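Local coordinates for possible exported protein (PDB 3MAY) that binds heme and delivers it to mycobacterial membrane transporters as part of a secreted heme-iron acquisition system, at residues A54-E57 with K61-S64; D24-D27 with E31-Q34; G16-S21 with S70-D75. All coordinates share one frame; numbering follows the deposited sequence.

How the contacts relate
The three contacts join helices of one all-helical chain, each with a different pairing. Contact 2 comes first to completion, across the turn between helix 8-27 and helix 30-41. Contact 1 follows, across the turn between helix 46-57 and helix 60-69. Contact 3 spans both, bringing helix 8-27 to the start of helix 71-80. The centres of contacts 1 and 2 lie about 12 Å apart, and the two touch. Together they gather Y25, H55 and, nearby, H29, the residues assigned to heme binding. The centre of contact 3 is about 16 Å from that of contact 2 and about 18 Å from that of contact 1. It shares helix 8-27 with contact 2, and both reach the second subunit.

Contact 1: residues A54-E57 with K61-S64; sequences AHFE and KVAS
V62 faces H55 and F56 across a short turn that joins two consecutive helices, 46-57 and 60-69, of this all-helical fold. The two methyl groups of V62 divide the work. CG1 approaches the imidazole of H55, with V62 CG1 3.6 Å from H55 CE1. CG2 approaches the phenyl ring of F56, with V62 CG2 3.8 Å from F56 CE1. Both rings are met obliquely.

H55 and F56 are neighbours in sequence, but their side chains leave the helix differently. The H55 side chain extends with CG anti to the backbone N (chi1 -176°). This carries the CE1 corner of the imidazole to the valine. F56 has CG anti to its carbonyl carbon instead (chi1 -80°). Its CD1-CE1 side then lies by V62. The valine crosses each aromatic side chain at about a right angle. It is the buried member of the group and also touches T32 of helix 30-41.

H55 is assigned to heme binding, and it packs on E31, T32 and V35 of that same helix. V62 also lies close to Y25, the assigned axial ligand of the heme iron. The contact therefore probably forms part of the wall beside the heme site. At the turn itself, the carbonyl oxygen of H55 accepts a hydrogen bond from N59 ND2. A63 lies on the same side of the F56 ring plane as V62, further along, with a looser touch of F56 CD2 to A63 CB at 4.3 Å.

Contact 2: residues D24-D27 with E31-Q34; sequences DYLD and ETNQ
L26 meets T32 and N33 where helix 8-27 turns into helix 30-41. The closest meeting of side chains is methyl to methyl, with L26 CD2 3.6 Å from T32 CG2. L26 has CG anti to its carbonyl carbon (chi1 -69°) and CD2 directed at T32. The threonine answers with CG2, which is anti to its own backbone N. The two side chains cross at about a right angle.

N33 meets L26 nearer its backbone. The N33 CB is 3.6 Å from the backbone oxygen L26 O, and N33 OD1 is 3.8 Å from L26 CB. These are van der Waals contacts. The polar ends of N33 and D27 have partners beyond the turn. N33 ND2 is hydrogen-bonded to S9 OG of the second subunit, and D27 OD2 forms a salt bridge with R13 of that subunit. A8 of the second subunit also packs on L26 and N33.

Y25 makes a looser touch, Y25 CE2 to T32 CG2 at 4.5 Å. The Y25 side chain also touches V62, through its hydroxyl, and L69 of helix 60-69. The Y25 OH is hydrogen-bonded to D65 OD2, while the backbone oxygen Y25 O accepts a bond from H29 ND1. The rings of Y25 and H29 meet with their planes at about 35°.

Y25 is the assigned axial ligand of the heme iron, and H29 is assigned to heme binding. The contact thus has an apolar centre and a polar margin. Methyl packing joins the helices, the polar ends of D27 and N33 tie the two helix ends to the second subunit, and D65 ties the hydroxyl of the assigned iron ligand to helix 60-69.

Contact 3: residues G16-S21 with S70-D75; sequences GSVAKS and SQPLTD
V18 supplies the apolar part of this contact, packing from helix 8-27 onto S70 and P72 at the start of helix 71-80. Its two methyls take separate partners. CG1 is anti to the backbone N (chi1 167°) and sits 4.1 Å from S70 CA, so it meets backbone rather than a side chain. CG2 lies 4.1 Å from P72 CB, at the pyrrolidine ring. S70 turns its CB away from V18. P72 and L73 also touch T14, one turn earlier on helix 8-27.

The hydrogen bonds keep to their own side. In helix 8-27, S21 N donates to S17 O at 2.9 Å. The S21 hydroxyl has both S17 O and V18 O within reach. On the opposing side, L73 N donates to S70 O at 2.8 Å, and S70 OG bonds back to H67 O.

Helices 8-27 and 71-80 run in roughly opposite directions here. Further along the pair, the disulfide C6-C80 links the residues just before helix 8-27 to the end of helix 71-80. The arrangement is that of a disulfide-linked antiparallel helix pair in the heme-binding haemophore family.

Contact 1: residues A54-E57 with K61-S64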
loop_
_atom_site.group_PDB
_atom_site.type_symbol
_atom_site.label_atom_id
_atom_site.label_comp_id
_atom_site.label_asym_id
_atom_site.label_seq_id
_atom_site.Cartn_x
_atom_site.Cartn_y
_atom_site.Cartn_z
ATOM N N ALA C 54 -12.764 -14.226 -3.118
ATOM C CA ALA C 54 -13.767 -15.283 -3.244
ATOM C C ALA C 54 -14.885 -15.057 -2.242
ATOM O O ALA C 54 -16.046 -15.443 -2.469
ATOM C CB ALA C 54 -13.170 -16.655 -3.037
ATOM N N HIS C 55 -14.530 -14.436 -1.132
ATOM C CA HIS C 55 -15.512 -14.153 -0.161
ATOM C C HIS C 55 -16.503 -13.147 -0.687
ATOM O O HIS C 55 -17.709 -13.341 -0.523
ATOM C CB HIS C 55 -14.914 -13.629 1.128
ATOM C CG HIS C 55 -15.964 -13.413 2.179
ATOM N ND1 HIS C 55 -16.404 -12.162 2.549
ATOM C CD2 HIS C 55 -16.710 -14.296 2.879
ATOM C CE1 HIS C 55 -17.349 -12.280 3.465
ATOM N NE2 HIS C 55 -17.565 -13.565 3.669
ATOM N N PHE C 56 -15.976 -12.073 -1.273
ATOM C CA PHE C 56 -16.765 -11.019 -1.899
ATOM C C PHE C 56 -17.542 -11.571 -3.089
ATOM O O PHE C 56 -18.602 -11.083 -3.448
ATOM C CB PHE C 56 -15.841 -9.893 -2.409
ATOM C CG PHE C 56 -15.366 -8.919 -1.343
ATOM C CD1 PHE C 56 -15.399 -9.229 -0.009
ATOM C CD2 PHE C 56 -14.880 -7.682 -1.709
ATOM C CE1 PHE C 56 -14.962 -8.316 0.963
ATOM C CE2 PHE C 56 -14.441 -6.756 -0.758
ATOM C CZ PHE C 56 -14.471 -7.082 0.581
ATOM N N GLU C 57 -17.016 -12.583 -3.744
ATOM C CA GLU C 57 -17.686 -13.017 -4.942
ATOM C C GLU C 57 -18.874 -13.848 -4.539
ATOM O O GLU C 57 -19.965 -13.583 -5.013
ATOM C CB GLU C 57 -16.726 -13.684 -5.950
ATOM C CG GLU C 57 -15.795 -12.647 -6.666
ATOM C CD GLU C 57 -16.360 -12.141 -8.031
ATOM O OE1 GLU C 57 -16.849 -12.995 -8.822
ATOM O OE2 GLU C 57 -16.286 -10.905 -8.322
ATOM N N LYS C 61 -23.622 -9.014 -1.426
ATOM C CA LYS C 61 -24.162 -8.326 -0.279
ATOM C C LYS C 61 -23.029 -7.782 0.575
ATOM O O LYS C 61 -23.049 -6.583 0.965
ATOM C CB LYS C 61 -24.973 -9.301 0.565
ATOM C CG LYS C 61 -26.144 -8.657 1.218
ATOM C CD LYS C 61 -26.376 -9.164 2.654
ATOM C CE LYS C 61 -27.342 -8.162 3.445
ATOM N NZ LYS C 61 -26.504 -7.284 4.321
ATOM N N VAL C 62 -22.006 -8.605 0.843
ATOM C CA VAL C 62 -20.881 -8.047 1.613
ATOM C C VAL C 62 -20.228 -6.887 0.933
ATOM O O VAL C 62 -19.985 -5.870 1.604
ATOM C CB VAL C 62 -19.907 -9.028 2.330
ATOM C CG1 VAL C 62 -19.967 -10.383 1.806
ATOM C CG2 VAL C 62 -18.483 -8.520 2.383
ATOM N N ALA C 63 -20.027 -6.952 -0.390
ATOM C CA ALA C 63 -19.308 -5.814 -1.067
ATOM C C ALA C 63 -20.152 -4.563 -1.132
ATOM O O ALA C 63 -19.667 -3.439 -0.945
ATOM C CB ALA C 63 -18.823 -6.146 -2.448
ATOM N N SER C 64 -21.434 -4.767 -1.386
ATOM C CA SER C 64 -22.415 -3.700 -1.354
ATOM C C SER C 64 -22.565 -3.056 0.062
ATOM O O SER C 64 -22.743 -1.838 0.177
ATOM C CB SER C 64 -23.699 -4.288 -1.918
ATOM O OG SER C 64 -24.815 -3.654 -1.408
#

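Contact 2: residues D24-D27 with E31-Q34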
loop_
_atom_site.group_PDB
_atom_site.type_symbol
_atom_site.label_atom_id
_atom_site.label_comp_id
_atom_site.label_asym_id
_atom_site.label_seq_id
_atom_site.Cartn_x
_atom_site.Cartn_y
_atom_site.Cartn_z
ATOM N N ASP C 24 -18.504 -2.942 14.021
ATOM C CA ASP C 24 -19.823 -3.509 14.271
ATOM C C ASP C 24 -20.286 -4.483 13.164
ATOM O O ASP C 24 -20.812 -5.554 13.464
ATOM C CB ASP C 24 -20.849 -2.380 14.415
ATOM C CG ASP C 24 -20.642 -1.551 15.648
ATOM O OD1 ASP C 24 -19.958 -1.988 16.587
ATOM O OD2 ASP C 24 -21.177 -0.446 15.692
ATOM N N TYR C 25 -20.044 -4.162 11.890
ATOM C CA TYR C 25 -20.474 -5.015 10.799
ATOM C C TYR C 25 -19.738 -6.327 10.829
ATOM O O TYR C 25 -20.339 -7.372 10.669
ATOM C CB TYR C 25 -20.201 -4.334 9.480
ATOM C CG TYR C 25 -20.587 -5.140 8.279
ATOM C CD1 TYR C 25 -21.907 -5.249 7.909
ATOM C CD2 TYR C 25 -19.638 -5.790 7.491
ATOM C CE1 TYR C 25 -22.279 -5.983 6.791
ATOM C CE2 TYR C 25 -20.022 -6.574 6.338
ATOM C CZ TYR C 25 -21.361 -6.648 6.001
ATOM O OH TYR C 25 -21.868 -7.380 4.880
ATOM N N LEU C 26 -18.427 -6.298 11.050
ATOM C CA LEU C 26 -17.621 -7.550 11.055
ATOM C C LEU C 26 -17.985 -8.330 12.279
ATOM O O LEU C 26 -18.065 -9.569 12.283
ATOM C CB LEU C 26 -16.149 -7.220 11.178
ATOM C CG LEU C 26 -15.583 -6.560 9.984
ATOM C CD1 LEU C 26 -14.072 -6.271 10.254
ATOM C CD2 LEU C 26 -15.740 -7.524 8.772
ATOM N N ASP C 27 -18.223 -7.602 13.344
ATOM C CA ASP C 27 -18.543 -8.300 14.548
ATOM C C ASP C 27 -19.845 -9.065 14.363
ATOM O O ASP C 27 -20.106 -10.103 14.981
ATOM C CB ASP C 27 -18.755 -7.302 15.634
ATOM C CG ASP C 27 -18.705 -7.927 16.840
ATOM O OD1 ASP C 27 -19.816 -8.309 17.311
ATOM O OD2 ASP C 27 -17.537 -8.250 17.177
ATOM N N GLU C 31 -17.954 -14.440 9.174
ATOM C CA GLU C 31 -17.268 -15.050 8.022
ATOM C C GLU C 31 -16.512 -13.951 7.281
ATOM O O GLU C 31 -15.423 -14.148 6.770
ATOM C CB GLU C 31 -18.250 -15.785 7.082
ATOM C CG GLU C 31 -19.079 -16.917 7.763
ATOM C CD GLU C 31 -20.592 -16.838 7.405
ATOM O OE1 GLU C 31 -21.446 -16.558 8.346
ATOM O OE2 GLU C 31 -20.919 -17.062 6.181
ATOM N N THR C 32 -17.044 -12.747 7.323
ATOM C CA THR C 32 -16.313 -11.598 6.847
ATOM C C THR C 32 -15.211 -11.255 7.859
ATOM O O THR C 32 -14.030 -11.022 7.470
ATOM C CB THR C 32 -17.255 -10.436 6.597
ATOM O OG1 THR C 32 -18.377 -10.916 5.840
ATOM C CG2 THR C 32 -16.578 -9.368 5.822
ATOM N N ASN C 33 -15.527 -11.331 9.151
ATOM C CA ASN C 33 -14.470 -11.133 10.154
ATOM C C ASN C 33 -13.330 -12.138 9.947
ATOM O O ASN C 33 -12.130 -11.773 10.043
ATOM C CB ASN C 33 -14.989 -11.206 11.604
ATOM C CG ASN C 33 -14.188 -10.273 12.614
ATOM O OD1 ASN C 33 -13.263 -9.524 12.242
ATOM N ND2 ASN C 33 -14.616 -10.271 13.870
ATOM N N GLN C 34 -13.698 -13.394 9.683
ATOM C CA GLN C 34 -12.713 -14.501 9.614
ATOM C C GLN C 34 -11.764 -14.177 8.447
ATOM O O GLN C 34 -10.559 -14.008 8.619
ATOM C CB GLN C 34 -13.481 -15.829 9.412
ATOM C CG GLN C 34 -12.735 -17.059 8.908
ATOM C CD GLN C 34 -11.544 -17.343 9.759
ATOM O OE1 GLN C 34 -11.598 -17.080 10.983
ATOM N NE2 GLN C 34 -10.428 -17.855 9.140
#

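Contact 3: residues G16-S21 with S70-D75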
loop_
_atom_site.group_PDB
_atom_site.type_symbol
_atom_site.label_atom_id
_atom_site.label_comp_id
_atom_site.label_asym_id
_atom_site.label_seq_id
_atom_site.Cartn_x
_atom_site.Cartn_y
_atom_site.Cartn_z
ATOM N N GLY C 16 -13.661 7.927 11.895
ATOM C CA GLY C 16 -13.859 7.212 13.155
ATOM C C GLY C 16 -15.237 6.594 13.239
ATOM O O GLY C 16 -15.428 5.614 13.902
ATOM N N SER C 17 -16.213 7.151 12.568
ATOM C CA SER C 17 -17.445 6.471 12.661
ATOM C C SER C 17 -17.567 5.371 11.599
ATOM O O SER C 17 -18.164 4.300 11.832
ATOM C CB SER C 17 -18.584 7.448 12.693
ATOM O OG SER C 17 -18.703 8.028 11.461
ATOM N N VAL C 18 -16.908 5.562 10.481
ATOM C CA VAL C 18 -16.792 4.517 9.527
ATOM C C VAL C 18 -16.127 3.307 10.136
ATOM O O VAL C 18 -16.713 2.194 10.144
ATOM C CB VAL C 18 -16.094 4.966 8.240
ATOM C CG1 VAL C 18 -15.709 3.674 7.382
ATOM C CG2 VAL C 18 -17.111 5.888 7.519
ATOM N N ALA C 19 -14.936 3.480 10.666
ATOM C CA ALA C 19 -14.223 2.345 11.288
ATOM C C ALA C 19 -15.036 1.668 12.392
ATOM O O ALA C 19 -15.150 0.460 12.450
ATOM C CB ALA C 19 -12.862 2.814 11.825
ATOM N N LYS C 20 -15.630 2.444 13.280
ATOM C CA LYS C 20 -16.428 1.827 14.320
ATOM C C LYS C 20 -17.558 1.037 13.712
ATOM O O LYS C 20 -17.799 -0.084 14.063
ATOM C CB LYS C 20 -16.963 2.897 15.228
ATOM C CG LYS C 20 -17.552 2.358 16.442
ATOM C CD LYS C 20 -18.510 3.363 17.034
ATOM C CE LYS C 20 -19.228 2.699 18.190
ATOM N NZ LYS C 20 -19.837 1.431 17.651
ATOM N N SER C 21 -18.229 1.586 12.725
ATOM C CA SER C 21 -19.351 0.852 12.229
ATOM C C SER C 21 -18.875 -0.299 11.371
ATOM O O SER C 21 -19.500 -1.364 11.398
ATOM C CB SER C 21 -20.333 1.778 11.566
ATOM O OG SER C 21 -19.735 2.295 10.414
ATOM N N SER C 70 -18.684 2.902 4.045
ATOM C CA SER C 70 -17.717 3.993 3.780
ATOM C C SER C 70 -18.369 5.220 3.227
ATOM O O SER C 70 -17.721 6.247 3.051
ATOM C CB SER C 70 -16.603 3.560 2.835
ATOM O OG SER C 70 -17.101 3.627 1.534
ATOM N N GLN C 71 -19.658 5.120 2.924
ATOM C CA GLN C 71 -20.367 6.213 2.249
ATOM C C GLN C 71 -20.192 7.578 2.951
ATOM O O GLN C 71 -20.149 8.570 2.247
ATOM C CB GLN C 71 -21.866 5.887 2.037
ATOM C CG GLN C 71 -22.682 6.853 1.085
ATOM C CD GLN C 71 -22.166 6.850 -0.366
ATOM O OE1 GLN C 71 -21.960 7.913 -0.971
ATOM N NE2 GLN C 71 -21.956 5.658 -0.927
ATOM N N PRO C 72 -20.157 7.636 4.326
ATOM C CA PRO C 72 -19.945 8.962 4.947
ATOM C C PRO C 72 -18.638 9.666 4.494
ATOM O O PRO C 72 -18.515 10.905 4.538
ATOM C CB PRO C 72 -19.950 8.654 6.437
ATOM C CG PRO C 72 -20.864 7.411 6.578
ATOM C CD PRO C 72 -20.671 6.640 5.310
ATOM N N LEU C 73 -17.701 8.889 3.990
ATOM C CA LEU C 73 -16.425 9.440 3.582
ATOM C C LEU C 73 -16.585 10.161 2.225
ATOM O O LEU C 73 -16.146 11.320 2.010
ATOM C CB LEU C 73 -15.418 8.283 3.483
ATOM C CG LEU C 73 -13.982 8.516 3.954
ATOM C CD1 LEU C 73 -13.787 9.942 4.486
ATOM C CD2 LEU C 73 -13.587 7.426 4.999
ATOM N N THR C 74 -17.234 9.441 1.323
ATOM C CA THR C 74 -17.521 9.892 -0.029
ATOM C C THR C 74 -18.358 11.172 0.017
ATOM O O THR C 74 -18.026 12.124 -0.673
ATOM C CB THR C 74 -18.152 8.723 -0.849
ATOM O OG1 THR C 74 -17.223 7.636 -0.873
ATOM C CG2 THR C 74 -18.474 9.104 -2.275
ATOM N N ASP C 75 -19.375 11.201 0.888
ATOM C CA ASP C 75 -20.199 12.404 1.173
ATOM C C ASP C 75 -19.325 13.619 1.605
ATOM O O ASP C 75 -19.432 14.722 1.015
ATOM C CB ASP C 75 -21.258 12.138 2.283
ATOM C CG ASP C 75 -22.248 11.003 1.934
ATOM O OD1 ASP C 75 -22.509 10.770 0.728
ATOM O OD2 ASP C 75 -22.769 10.352 2.881
#